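Local coordinates for probable glutamine-binding lipoprotein GlnH (GLNBP) (Mycobacterium tuberculosis, PDB 6H20) that binds amino acids such as aspartate, asparagine and glutamate outside the cell and probably signals their presence to control protein kinase G and glutamate metabolism, at residues Thr121-Ser135 and Gln233-Val247. Sequence-based numbering, arbitrary orientation.
With ASN (asparagine), chain B.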
loop_
_atom_site.group_PDB
_atom_site.type_symbol
_atom_site.label_atom_id
_atom_site.label_comp_id
_atom_site.label_asym_id
_atom_site.label_seq_id
_atom_site.Cartn_x
_atom_site.Cartn_y
_atom_site.Cartn_z
ATOM N N THR A 121 1.719 -1.307 0.322
ATOM C CA THR A 121 0.696 -0.502 -0.352
ATOM C C THR A 121 0.873 1.003 -0.118
ATOM O O THR A 121 -0.078 1.719 0.183
ATOM C CB THR A 121 -0.728 -0.970 0.026
ATOM O OG1 THR A 121 -0.965 -0.820 1.442
ATOM C CG2 THR A 121 -0.935 -2.438 -0.357
ATOM N N MET A 122 2.099 1.503 -0.255
ATOM C CA MET A 122 2.400 2.823 0.292
ATOM C C MET A 122 2.191 3.886 -0.776
ATOM O O MET A 122 3.034 4.064 -1.663
ATOM C CB MET A 122 3.812 2.884 0.870
ATOM C CG MET A 122 4.011 4.089 1.764
ATOM S SD MET A 122 5.596 3.991 2.581
ATOM C CE MET A 122 5.525 5.486 3.554
ATOM N N SER A 123 1.068 4.604 -0.685
ATOM C CA SER A 123 0.785 5.655 -1.657
ATOM C C SER A 123 1.814 6.773 -1.573
ATOM O O SER A 123 2.173 7.248 -0.490
ATOM C CB SER A 123 -0.600 6.244 -1.427
ATOM O OG SER A 123 -1.572 5.253 -1.662
ATOM N N ILE A 124 2.269 7.202 -2.741
ATOM C CA ILE A 124 3.246 8.278 -2.855
ATOM C C ILE A 124 2.484 9.594 -2.798
ATOM O O ILE A 124 1.634 9.861 -3.654
ATOM C CB ILE A 124 4.003 8.163 -4.182
ATOM C CG1 ILE A 124 4.767 6.840 -4.303
ATOM C CG2 ILE A 124 4.967 9.352 -4.365
ATOM C CD1 ILE A 124 5.077 6.451 -5.778
ATOM N N THR A 125 2.789 10.425 -1.803
ATOM C CA THR A 125 2.135 11.721 -1.660
ATOM C C THR A 125 3.180 12.804 -1.420
ATOM O O THR A 125 4.302 12.535 -0.982
ATOM C CB THR A 125 1.122 11.754 -0.500
ATOM O OG1 THR A 125 1.819 11.669 0.748
ATOM C CG2 THR A 125 0.104 10.600 -0.619
ATOM N N CYS A 126 2.777 14.049 -1.668
ATOM C CA CYS A 126 3.683 15.166 -1.426
ATOM C C CYS A 126 4.013 15.306 0.053
ATOM O O CYS A 126 5.168 15.563 0.417
ATOM C CB CYS A 126 3.080 16.449 -1.979
ATOM S SG CYS A 126 3.130 16.487 -3.779
ATOM N N GLU A 127 3.016 15.139 0.928
ATOM C CA GLU A 127 3.291 15.227 2.359
ATOM C C GLU A 127 4.273 14.149 2.799
ATOM O O GLU A 127 5.194 14.418 3.580
ATOM C CB GLU A 127 1.992 15.136 3.163
ATOM C CG GLU A 127 1.228 16.446 3.251
ATOM C CD GLU A 127 2.086 17.602 3.742
ATOM O OE1 GLU A 127 2.324 18.543 2.955
ATOM O OE2 GLU A 127 2.523 17.571 4.913
ATOM N N ARG A 128 4.112 12.920 2.293
ATOM C CA ARG A 128 5.051 11.870 2.675
ATOM C C ARG A 128 6.432 12.117 2.093
ATOM O O ARG A 128 7.438 11.759 2.713
ATOM C CB ARG A 128 4.519 10.495 2.263
ATOM C CG ARG A 128 3.353 10.042 3.114
ATOM C CD ARG A 128 2.687 8.814 2.522
ATOM N NE ARG A 128 1.567 8.405 3.371
ATOM C CZ ARG A 128 0.782 7.365 3.107
ATOM N NH1 ARG A 128 1.005 6.625 2.026
ATOM N NH2 ARG A 128 -0.209 7.050 3.939
ATOM N N ARG A 129 6.501 12.739 0.918
ATOM C CA ARG A 129 7.792 13.018 0.302
ATOM C C ARG A 129 8.605 14.057 1.062
ATOM O O ARG A 129 9.816 14.162 0.826
ATOM C CB ARG A 129 7.593 13.434 -1.149
ATOM C CG ARG A 129 7.627 12.250 -2.087
ATOM C CD ARG A 129 7.994 12.670 -3.497
ATOM N NE ARG A 129 8.320 11.545 -4.374
ATOM C CZ ARG A 129 9.495 10.915 -4.393
ATOM N NH1 ARG A 129 10.466 11.281 -3.564
ATOM N NH2 ARG A 129 9.702 9.919 -5.244
ATOM N N LYS A 130 7.977 14.826 1.953
ATOM C CA LYS A 130 8.739 15.703 2.839
ATOM C C LYS A 130 9.539 14.908 3.860
ATOM O O LYS A 130 10.498 15.438 4.438
ATOM C CB LYS A 130 7.788 16.635 3.595
ATOM C CG LYS A 130 7.060 17.655 2.735
ATOM C CD LYS A 130 6.064 18.453 3.566
ATOM C CE LYS A 130 5.277 19.417 2.700
ATOM N NZ LYS A 130 5.382 20.823 3.165
ATOM N N LEU A 131 9.161 13.652 4.100
ATOM C CA LEU A 131 9.717 12.837 5.170
ATOM C C LEU A 131 10.475 11.604 4.699
ATOM O O LEU A 131 11.406 11.180 5.388
ATOM C CB LEU A 131 8.600 12.383 6.124
ATOM C CG LEU A 131 7.729 13.505 6.679
ATOM C CD1 LEU A 131 6.570 12.925 7.475
ATOM C CD2 LEU A 131 8.573 14.435 7.542
ATOM N N VAL A 132 10.085 10.992 3.577
ATOM C CA VAL A 132 10.739 9.795 3.069
ATOM C C VAL A 132 10.879 9.912 1.558
ATOM O O VAL A 132 10.251 10.755 0.916
ATOM C CB VAL A 132 9.963 8.505 3.417
ATOM C CG1 VAL A 132 9.784 8.375 4.925
ATOM C CG2 VAL A 132 8.602 8.483 2.712
ATOM N N ASN A 133 11.697 9.035 0.988
ATOM C CA ASN A 133 11.803 8.926 -0.458
ATOM C C ASN A 133 10.938 7.776 -0.972
ATOM O O ASN A 133 10.475 6.926 -0.215
ATOM C CB ASN A 133 13.259 8.733 -0.877
ATOM C CG ASN A 133 13.636 9.646 -1.996
ATOM O OD1 ASN A 133 12.927 9.709 -2.996
ATOM N ND2 ASN A 133 14.721 10.390 -1.829
ATOM N N PHE A 134 10.741 7.750 -2.289
ATOM C CA PHE A 134 9.960 6.691 -2.916
ATOM C C PHE A 134 10.579 6.319 -4.253
ATOM O O PHE A 134 11.134 7.166 -4.960
ATOM C CB PHE A 134 8.519 7.121 -3.227
ATOM C CG PHE A 134 7.654 7.320 -2.011
ATOM C CD1 PHE A 134 7.045 6.235 -1.383
ATOM C CD2 PHE A 134 7.416 8.592 -1.522
ATOM C CE1 PHE A 134 6.225 6.420 -0.272
ATOM C CE2 PHE A 134 6.607 8.790 -0.407
ATOM C CZ PHE A 134 6.000 7.698 0.215
ATOM N N SER A 135 10.439 5.045 -4.604
ATOM C CA SER A 135 10.656 4.568 -5.960
ATOM C C SER A 135 9.586 5.122 -6.895
ATOM O O SER A 135 8.631 5.789 -6.480
ATOM C CB SER A 135 10.532 3.045 -6.007
ATOM O OG SER A 135 9.179 2.641 -5.805
ATOM N N GLN A 233 -4.176 6.250 -5.836
ATOM C CA GLN A 233 -3.264 5.661 -4.850
ATOM C C GLN A 233 -2.101 5.026 -5.595
ATOM O O GLN A 233 -2.096 3.820 -5.881
ATOM C CB GLN A 233 -3.993 4.617 -3.995
ATOM C CG GLN A 233 -5.305 5.124 -3.398
ATOM C CD GLN A 233 -5.126 6.200 -2.331
ATOM O OE1 GLN A 233 -4.106 6.259 -1.642
ATOM N NE2 GLN A 233 -6.135 7.046 -2.180
ATOM N N PRO A 234 -1.089 5.814 -5.942
ATOM C CA PRO A 234 0.065 5.257 -6.664
ATOM C C PRO A 234 1.091 4.696 -5.692
ATOM O O PRO A 234 1.707 5.461 -4.935
ATOM C CB PRO A 234 0.608 6.473 -7.432
ATOM C CG PRO A 234 0.244 7.676 -6.532
ATOM C CD PRO A 234 -0.955 7.259 -5.670
ATOM N N TYR A 235 1.281 3.378 -5.693
ATOM C CA TYR A 235 2.161 2.744 -4.715
ATOM C C TYR A 235 3.625 2.935 -5.079
ATOM O O TYR A 235 4.030 2.745 -6.229
ATOM C CB TYR A 235 1.909 1.239 -4.663
ATOM C CG TYR A 235 0.567 0.803 -4.128
ATOM C CD1 TYR A 235 -0.364 1.712 -3.631
ATOM C CD2 TYR A 235 0.237 -0.531 -4.134
ATOM C CE1 TYR A 235 -1.612 1.274 -3.134
ATOM C CE2 TYR A 235 -0.982 -0.974 -3.644
ATOM C CZ TYR A 235 -1.898 -0.078 -3.152
ATOM O OH TYR A 235 -3.109 -0.556 -2.669
ATOM N N GLY A 236 4.431 3.261 -4.076
ATOM C CA GLY A 236 5.866 3.312 -4.249
ATOM C C GLY A 236 6.534 2.500 -3.156
ATOM O O GLY A 236 5.954 2.247 -2.096
ATOM N N VAL A 237 7.765 2.080 -3.431
ATOM C CA VAL A 237 8.613 1.495 -2.394
ATOM C C VAL A 237 9.164 2.642 -1.564
ATOM O O VAL A 237 9.797 3.556 -2.098
ATOM C CB VAL A 237 9.750 0.670 -3.012
ATOM C CG1 VAL A 237 10.711 0.180 -1.926
ATOM C CG2 VAL A 237 9.189 -0.476 -3.831
ATOM N N GLY A 238 8.898 2.612 -0.256
ATOM C CA GLY A 238 9.337 3.679 0.633
ATOM C C GLY A 238 10.769 3.447 1.091
ATOM O O GLY A 238 11.159 2.327 1.405
ATOM N N ILE A 239 11.555 4.526 1.080
ATOM C CA ILE A 239 12.993 4.481 1.311
ATOM C C ILE A 239 13.352 5.674 2.184
ATOM O O ILE A 239 12.700 6.720 2.127
ATOM C CB ILE A 239 13.743 4.516 -0.049
ATOM C CG1 ILE A 239 13.474 3.220 -0.821
ATOM C CG2 ILE A 239 15.256 4.741 0.142
ATOM C CD1 ILE A 239 13.786 3.281 -2.305
ATOM N N ASN A 240 14.390 5.515 3.006
ATOM C CA ASN A 240 14.845 6.633 3.823
ATOM C C ASN A 240 15.168 7.838 2.941
ATOM O O ASN A 240 15.749 7.703 1.858
ATOM C CB ASN A 240 16.065 6.231 4.650
ATOM C CG ASN A 240 16.654 7.396 5.412
ATOM O OD1 ASN A 240 17.444 8.174 4.868
ATOM N ND2 ASN A 240 16.283 7.522 6.683
ATOM N N LEU A 241 14.771 9.022 3.417
ATOM C CA LEU A 241 14.839 10.241 2.612
ATOM C C LEU A 241 16.213 10.454 1.994
ATOM O O LEU A 241 16.323 10.930 0.857
ATOM C CB LEU A 241 14.471 11.447 3.478
ATOM C CG LEU A 241 14.431 12.811 2.795
ATOM C CD1 LEU A 241 13.410 12.801 1.661
ATOM C CD2 LEU A 241 14.090 13.884 3.815
ATOM N N ASP A 242 17.272 10.108 2.722
ATOM C CA ASP A 242 18.620 10.423 2.276
ATOM C C ASP A 242 19.279 9.313 1.474
ATOM O O ASP A 242 20.347 9.545 0.902
ATOM C CB ASP A 242 19.496 10.776 3.475
ATOM C CG ASP A 242 19.028 12.027 4.179
ATOM O OD1 ASP A 242 18.628 12.983 3.480
ATOM O OD2 ASP A 242 19.045 12.048 5.429
ATOM N N ASN A 243 18.689 8.121 1.400
ATOM C CA ASN A 243 19.328 7.037 0.655
ATOM C C ASN A 243 18.885 7.078 -0.807
ATOM O O ASN A 243 18.139 6.224 -1.291
ATOM C CB ASN A 243 19.071 5.680 1.300
ATOM C CG ASN A 243 20.015 4.604 0.761
ATOM O OD1 ASN A 243 20.667 4.794 -0.276
ATOM N ND2 ASN A 243 20.093 3.480 1.458
ATOM N N THR A 244 19.393 8.099 -1.515
ATOM C CA THR A 244 19.075 8.248 -2.933
ATOM C C THR A 244 19.633 7.105 -3.764
ATOM O O THR A 244 19.033 6.739 -4.783
ATOM C CB THR A 244 19.556 9.592 -3.478
ATOM O OG1 THR A 244 20.964 9.727 -3.252
ATOM C CG2 THR A 244 18.797 10.735 -2.813
ATOM N N GLY A 245 20.755 6.515 -3.346
ATOM C CA GLY A 245 21.286 5.369 -4.070
ATOM C C GLY A 245 20.322 4.200 -4.088
ATOM O O GLY A 245 20.159 3.526 -5.104
ATOM N N LEU A 246 19.676 3.936 -2.956
ATOM C CA LEU A 246 18.705 2.849 -2.911
ATOM C C LEU A 246 17.473 3.162 -3.749
ATOM O O LEU A 246 16.883 2.248 -4.331
ATOM C CB LEU A 246 18.324 2.577 -1.455
ATOM C CG LEU A 246 17.441 1.363 -1.188
ATOM C CD1 LEU A 246 17.971 0.118 -1.853
ATOM C CD2 LEU A 246 17.319 1.150 0.324
ATOM N N VAL A 247 17.074 4.433 -3.832
ATOM C CA VAL A 247 15.989 4.811 -4.740
ATOM C C VAL A 247 16.342 4.429 -6.174
ATOM O O VAL A 247 15.548 3.790 -6.880
ATOM C CB VAL A 247 15.679 6.315 -4.625
ATOM C CG1 VAL A 247 14.601 6.707 -5.645
ATOM C CG2 VAL A 247 15.262 6.670 -3.207
HETATM N N ASN B . -2.457 3.061 0.137
HETATM C CA ASN B . -3.060 3.728 1.290
HETATM C C ASN B . -1.987 4.478 2.057
HETATM O O ASN B . -2.224 4.925 3.195
HETATM C CB ASN B . -3.769 2.717 2.194
HETATM C CG ASN B . -2.811 1.776 2.882
HETATM O OD1 ASN B . -1.656 1.627 2.495
HETATM N ND2 ASN B . -3.282 1.158 3.940
HETATM O OXT ASN B . -0.868 4.631 1.521
HETATM O O HOH W 1 4.610 0.121 -0.904
HETATM O O HOH W 2 13.439 9.190 5.910
#
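Thr-121 lies over one face of the Tyr-235 ring, its CA 3.7 Å from the ring centroid in a CH-pi contact; both side chains point the same way, and the ring backs Thr-121, with Tyr-235 CE1 coming 3.8 Å from the asparagine N and OH hydrogen-bonded to Asp-209. With OG1 between backbone N and carbonyl carbon (chi1 62°), the threonine hydroxyl reaches asparagine OD1, while CG2 stays against the ring. Ser-123 suits a place needing a short hydroxyl that both gives and takes: OG donates to a lone pair of Gln-233 OE1 (2.7 Å) and accepts from the ligand's ammonium. The extended Arg-128 presents its guanidinium edge to the carboxylate, NH1 to OXT (2.8 Å) and NH2 to O, as solute-binding proteins of this family hold an amino acid.

Farther along, Asn-133 uses both ends of its amide. ND2 donates to Leu-241 O (3.2 Å), OD1 accepts from both Arg-129 NH1 and Phe-134 N (the arginine's NE goes on to Pro-27 O), and Val-247 CG2 packs on CG, 3.6 Å away, the two side chains crossing nearly at right angles. Ser-135 OG takes the Val-237 N-H at 2.8 Å. Gly-236 leaves room for Ile-124 CD1, which meets its CA.

Antiparallel pairing joins strand 132-134 to the far half of strand 232-240, whose near half pairs with strand 139-148; helix 244-259 packs against Ser-135, and helix 106-111 against Met-122 and Val-132.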